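Local coordinates for putative uncharacterized protein (Pyrococcus furiosus, PDB 3V68) that is of unknown biochemical function, belongs to the DUF2666 family and may bind double-stranded DNA, at residues 194-199 against 205-210; 210-215 against 223-228. One frame throughout, in Å; residues are numbered along the deposited sequence.

Contact 1: residues 194-199 against 205-210; sequences GGFKKV and IKEIVQ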
# COMPACT_ATOMS: atom_id res chain seq x y z
N GLY A 194 -14.98 -6.28 15.60
CA GLY A 194 -16.40 -6.28 15.23
C GLY A 194 -17.34 -5.38 16.02
O GLY A 194 -18.46 -5.12 15.58
N GLY A 195 -16.87 -4.89 17.17
CA GLY A 195 -17.65 -3.97 18.01
C GLY A 195 -17.61 -2.51 17.57
O GLY A 195 -18.17 -1.65 18.25
N PHE A 196 -16.94 -2.25 16.45
CA PHE A 196 -16.80 -0.90 15.89
C PHE A 196 -17.26 -0.84 14.44
O PHE A 196 -17.02 -1.77 13.66
CB PHE A 196 -15.34 -0.46 15.94
CG PHE A 196 -14.78 -0.32 17.33
CD1 PHE A 196 -14.20 -1.41 17.98
CD2 PHE A 196 -14.82 0.90 17.99
CE1 PHE A 196 -13.69 -1.29 19.26
CE2 PHE A 196 -14.31 1.04 19.28
CZ PHE A 196 -13.73 -0.06 19.91
N LYS A 197 -17.90 0.27 14.08
CA LYS A 197 -18.34 0.53 12.71
C LYS A 197 -18.44 2.03 12.48
O LYS A 197 -18.99 2.75 13.31
CB LYS A 197 -19.69 -0.14 12.43
CG LYS A 197 -20.12 -0.01 10.98
CD LYS A 197 -21.40 -0.77 10.68
CE LYS A 197 -21.68 -0.72 9.18
NZ LYS A 197 -22.84 -1.57 8.79
N LYS A 198 -17.89 2.50 11.35
CA LYS A 198 -17.93 3.91 10.97
C LYS A 198 -17.52 4.84 12.13
O LYS A 198 -18.29 5.72 12.55
CB LYS A 198 -19.31 4.29 10.41
CG LYS A 198 -19.44 4.15 8.90
CD LYS A 198 -19.58 2.71 8.45
CE LYS A 198 -19.68 2.60 6.93
NZ LYS A 198 -20.93 3.22 6.39
N VAL A 199 -16.32 4.61 12.64
CA VAL A 199 -15.78 5.33 13.80
C VAL A 199 -15.43 6.78 13.46
O VAL A 199 -14.63 7.03 12.55
CB VAL A 199 -14.53 4.60 14.36
CG1 VAL A 199 -13.90 5.39 15.51
CG2 VAL A 199 -14.89 3.19 14.81
N ILE A 205 -12.39 6.57 18.72
CA ILE A 205 -11.04 6.45 18.17
C ILE A 205 -10.06 5.99 19.26
O ILE A 205 -9.26 5.07 19.05
CB ILE A 205 -10.57 7.78 17.51
CG1 ILE A 205 -11.40 8.08 16.26
CG2 ILE A 205 -9.07 7.73 17.17
CD1 ILE A 205 -11.19 9.47 15.66
N LYS A 206 -10.15 6.62 20.43
CA LYS A 206 -9.35 6.23 21.58
C LYS A 206 -9.56 4.75 21.93
O LYS A 206 -8.61 4.01 22.13
CB LYS A 206 -9.71 7.11 22.79
CG LYS A 206 -8.76 7.00 23.97
CD LYS A 206 -9.19 7.89 25.13
CE LYS A 206 -9.12 9.38 24.79
NZ LYS A 206 -9.63 10.24 25.90
N GLU A 207 -10.82 4.33 21.98
CA GLU A 207 -11.16 2.95 22.30
C GLU A 207 -10.62 1.94 21.29
O GLU A 207 -10.09 0.90 21.67
CB GLU A 207 -12.68 2.80 22.44
CG GLU A 207 -13.24 3.43 23.71
CD GLU A 207 -14.71 3.77 23.61
OE1 GLU A 207 -15.36 3.42 22.60
OE2 GLU A 207 -15.23 4.40 24.55
N ILE A 208 -10.74 2.26 20.00
CA ILE A 208 -10.31 1.30 18.99
C ILE A 208 -8.79 1.19 18.89
O ILE A 208 -8.25 0.11 18.64
CB ILE A 208 -11.01 1.51 17.60
CG1 ILE A 208 -10.96 0.20 16.79
CG2 ILE A 208 -10.43 2.71 16.84
CD1 ILE A 208 -11.64 0.25 15.43
N VAL A 209 -8.10 2.31 19.11
CA VAL A 209 -6.63 2.29 19.16
C VAL A 209 -6.16 1.43 20.33
O VAL A 209 -5.25 0.61 20.18
CB VAL A 209 -6.04 3.72 19.24
CG1 VAL A 209 -4.55 3.67 19.56
CG2 VAL A 209 -6.26 4.44 17.93
N GLN A 210 -6.80 1.60 21.48
CA GLN A 210 -6.48 0.80 22.65
C GLN A 210 -6.70 -0.69 22.38
O GLN A 210 -5.87 -1.52 22.72
CB GLN A 210 -7.29 1.26 23.86
CG GLN A 210 -6.95 0.53 25.15
CD GLN A 210 -5.53 0.79 25.64
OE1 GLN A 210 -4.94 1.84 25.37
NE2 GLN A 210 -4.97 -0.18 26.35

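Contact 2: residues 210-215 against 223-228; sequences QLFREF and RYAARE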
# COMPACT_ATOMS: atom_id res chain seq x y z
N GLN A 210 -6.80 1.60 21.48
CA GLN A 210 -6.48 0.80 22.65
C GLN A 210 -6.70 -0.69 22.38
O GLN A 210 -5.87 -1.52 22.72
CB GLN A 210 -7.29 1.26 23.86
CG GLN A 210 -6.95 0.53 25.15
CD GLN A 210 -5.53 0.79 25.64
OE1 GLN A 210 -4.94 1.84 25.37
NE2 GLN A 210 -4.97 -0.18 26.35
N LEU A 211 -7.83 -1.02 21.75
CA LEU A 211 -8.11 -2.40 21.38
C LEU A 211 -7.05 -2.95 20.44
O LEU A 211 -6.59 -4.09 20.61
CB LEU A 211 -9.52 -2.53 20.77
CG LEU A 211 -9.98 -3.96 20.50
CD1 LEU A 211 -10.09 -4.78 21.78
CD2 LEU A 211 -11.31 -3.98 19.75
N PHE A 212 -6.63 -2.14 19.47
CA PHE A 212 -5.53 -2.55 18.61
C PHE A 212 -4.24 -2.82 19.41
O PHE A 212 -3.55 -3.81 19.17
CB PHE A 212 -5.24 -1.52 17.52
CG PHE A 212 -3.85 -1.65 16.95
CD1 PHE A 212 -3.58 -2.61 15.98
CD2 PHE A 212 -2.81 -0.88 17.45
CE1 PHE A 212 -2.30 -2.78 15.49
CE2 PHE A 212 -1.52 -1.04 16.97
CZ PHE A 212 -1.26 -2.00 15.98
N ARG A 213 -3.92 -1.93 20.35
CA ARG A 213 -2.70 -2.10 21.14
C ARG A 213 -2.70 -3.36 22.00
O ARG A 213 -1.65 -3.92 22.28
CB ARG A 213 -2.43 -0.86 22.00
CG ARG A 213 -2.13 0.38 21.19
CD ARG A 213 -1.42 1.41 22.05
NE ARG A 213 -1.39 2.72 21.41
CZ ARG A 213 -0.52 3.08 20.46
NH1 ARG A 213 0.40 2.23 20.02
NH2 ARG A 213 -0.58 4.30 19.95
N GLU A 214 -3.89 -3.80 22.39
CA GLU A 214 -4.05 -5.01 23.18
C GLU A 214 -4.07 -6.29 22.35
O GLU A 214 -4.12 -7.39 22.91
CB GLU A 214 -5.31 -4.91 24.03
CG GLU A 214 -5.22 -3.84 25.10
CD GLU A 214 -6.56 -3.42 25.63
OE1 GLU A 214 -6.58 -2.58 26.55
OE2 GLU A 214 -7.60 -3.92 25.14
N PHE A 215 -4.05 -6.15 21.02
CA PHE A 215 -4.09 -7.30 20.14
C PHE A 215 -2.80 -8.10 20.24
O PHE A 215 -1.71 -7.57 20.00
CB PHE A 215 -4.38 -6.89 18.69
CG PHE A 215 -4.29 -8.03 17.70
CD1 PHE A 215 -5.36 -8.90 17.52
CD2 PHE A 215 -3.14 -8.21 16.94
CE1 PHE A 215 -5.28 -9.95 16.60
CE2 PHE A 215 -3.05 -9.26 16.02
CZ PHE A 215 -4.12 -10.13 15.85
N ARG A 223 0.21 -6.21 11.41
CA ARG A 223 -0.00 -5.39 10.21
C ARG A 223 -1.45 -5.48 9.73
O ARG A 223 -1.99 -4.49 9.23
CB ARG A 223 0.93 -5.80 9.06
CG ARG A 223 2.26 -5.06 9.01
CD ARG A 223 3.19 -5.54 10.11
NE ARG A 223 4.37 -4.69 10.21
CZ ARG A 223 5.32 -4.82 11.14
NH1 ARG A 223 5.24 -5.77 12.06
NH2 ARG A 223 6.34 -3.97 11.14
N TYR A 224 -2.05 -6.65 9.89
CA TYR A 224 -3.44 -6.84 9.48
C TYR A 224 -4.40 -6.28 10.52
O TYR A 224 -5.45 -5.73 10.17
CB TYR A 224 -3.71 -8.31 9.15
CG TYR A 224 -2.95 -8.72 7.91
CD1 TYR A 224 -3.45 -8.43 6.65
CD2 TYR A 224 -1.70 -9.33 8.01
CE1 TYR A 224 -2.73 -8.78 5.50
CE2 TYR A 224 -0.98 -9.68 6.88
CZ TYR A 224 -1.51 -9.40 5.63
OH TYR A 224 -0.79 -9.74 4.52
N ALA A 225 -4.03 -6.38 11.79
CA ALA A 225 -4.81 -5.76 12.85
C ALA A 225 -4.82 -4.25 12.69
O ALA A 225 -5.87 -3.62 12.85
CB ALA A 225 -4.28 -6.17 14.22
N ALA A 226 -3.67 -3.66 12.36
CA ALA A 226 -3.63 -2.22 12.10
C ALA A 226 -4.53 -1.83 10.93
O ALA A 226 -5.28 -0.86 11.02
CB ALA A 226 -2.20 -1.74 11.87
N ARG A 227 -4.46 -2.59 9.85
CA ARG A 227 -5.29 -2.32 8.68
C ARG A 227 -6.78 -2.46 9.01
O ARG A 227 -7.58 -1.63 8.58
CB ARG A 227 -4.90 -3.24 7.52
CG ARG A 227 -3.63 -2.78 6.84
CD ARG A 227 -3.00 -3.88 6.00
NE ARG A 227 -1.99 -3.32 5.10
CZ ARG A 227 -0.77 -2.96 5.48
NH1 ARG A 227 -0.37 -3.13 6.74
NH2 ARG A 227 0.06 -2.44 4.59
N GLU A 228 -7.14 -3.49 9.77
CA GLU A 228 -8.53 -3.68 10.17
C GLU A 228 -9.03 -2.53 11.04
O GLU A 228 -10.13 -2.02 10.83
CB GLU A 228 -8.73 -5.03 10.87
CG GLU A 228 -10.19 -5.36 11.22
CD GLU A 228 -11.11 -5.48 10.01
OE1 GLU A 228 -10.63 -5.67 8.87
OE2 GLU A 228 -12.34 -5.40 10.21

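Contact 1: residues 194-199 against 205-210
Phe196 lies lengthwise against Ile208, the two side chains running past each other in opposite directions so that the root of each meets the far end of the other. Phe196 CB touches the terminal methyl of the isoleucine, Ile208 CD1, at 3.8 Å. CG of the phenylalanine sits on that same methyl, and Phe196 CD1 is 3.8 Å from Ile208 CG1. On the other branch CE2 comes to 3.7 Å from Ile208 CB. The tip, Phe196 CZ, reaches the helix backbone, 3.9 Å from the carbonyl carbon of Glu207, while Glu207 CB lies at the ring edge, in its plane.

The ring thus turns one face to the isoleucine: Ile208 CG1 stands 3.8 Å from the centroid of the Phe196 ring and 10° off its normal, a well-centred CH-pi contact. It gets there because Ile208 swings CG1 anti to its backbone N (chi1 -158°) and keeps the chain extended, which spreads CG1 and CD1 beneath the aromatic. An alanine at Phe196 would keep CB but probably cost Ile208 CG1 its CH-pi partner and open a gap where the ring meets Ile208 and Glu207.

Further along, Val199 CG1 packs 3.7 Å from Ile205 CG1 and equally close to the backbone N of Ile205, with Val199 CG2 turned toward Ile208. The Val199 backbone is hydrogen-bonded to Lys232, and Leu233 touches both Val199 and Ile208.

No hydrogen bond joins the two segments; the side-chain contacts are apolar, with ring and methyl also resting on the helix backbone. It is an interhelical loop, leaving helix 186-192, folded back along helix 202-213, which it leads into, within the helical part of the second DUF2666 region.

Contact 2: residues 210-215 against 223-228
Phe212, in the last turn of helix 202-213, and Phe215, just after it, reach onto Ala225 and Ala226 of helix 219-231, the next helix in the chain; the pair of helices forms an alpha-helical hairpin whose arms run in roughly opposite senses. Both phenylalanines hold CG anti to the backbone N (chi1 160° and 174°), which sends the two rings out toward the second helix. Their planes are nearly parallel, yet the rings lie apart and do not stack; they share Ala225, and Phe212 goes on to Ala226.

Phe215 offers a face. Ala225 CB lies over it, displaced toward the rim, 3.6 Å from Phe215 CD2, and the line from CB to the ring centroid is 22° off the normal, a CH-pi contact. The same ring meets Tyr192 edge-to-face. Phe212 comes in obliquely with its CD1-CE1 side: CD1 is 4.0 Å from Ala225 CB, and CE1 slants in against the backbone, 3.5 Å from Ala226 N, with Ala226 CB a little farther off. The small alanines let the Phe212 ring come this near the second helix's main chain.

That helix is tied on itself by Arg227, which also forms a salt bridge with Asp238. Arg227 NH1 donates a nearly straight bond, 3.3 Å long, to Arg223 O, while the backbone N of Arg227 reaches this oxygen from the opposite face of the carbonyl plane.

Helix 202-213 carries both contacts in succession: its earlier turns receive the loop 194-199 in contact 1, and its last turn and the residues after it meet helix 219-231 in contact 2. The centres are about 10 Å apart, and Gln210 belongs to both ranges. They also touch directly, Phe196 CE1 packing 3.6 Å from Leu211 CD2, so the loop's aromatic rests on Ile208 and on Leu211, one residue before Phe212. Lys232 touches Ile208 and forms a salt bridge with Glu228 of segment 223-228. The centre of contact 1 lies about 22 Å, and that of contact 2 about 17 Å, from the centre of the chain, both within the second DUF2666 region.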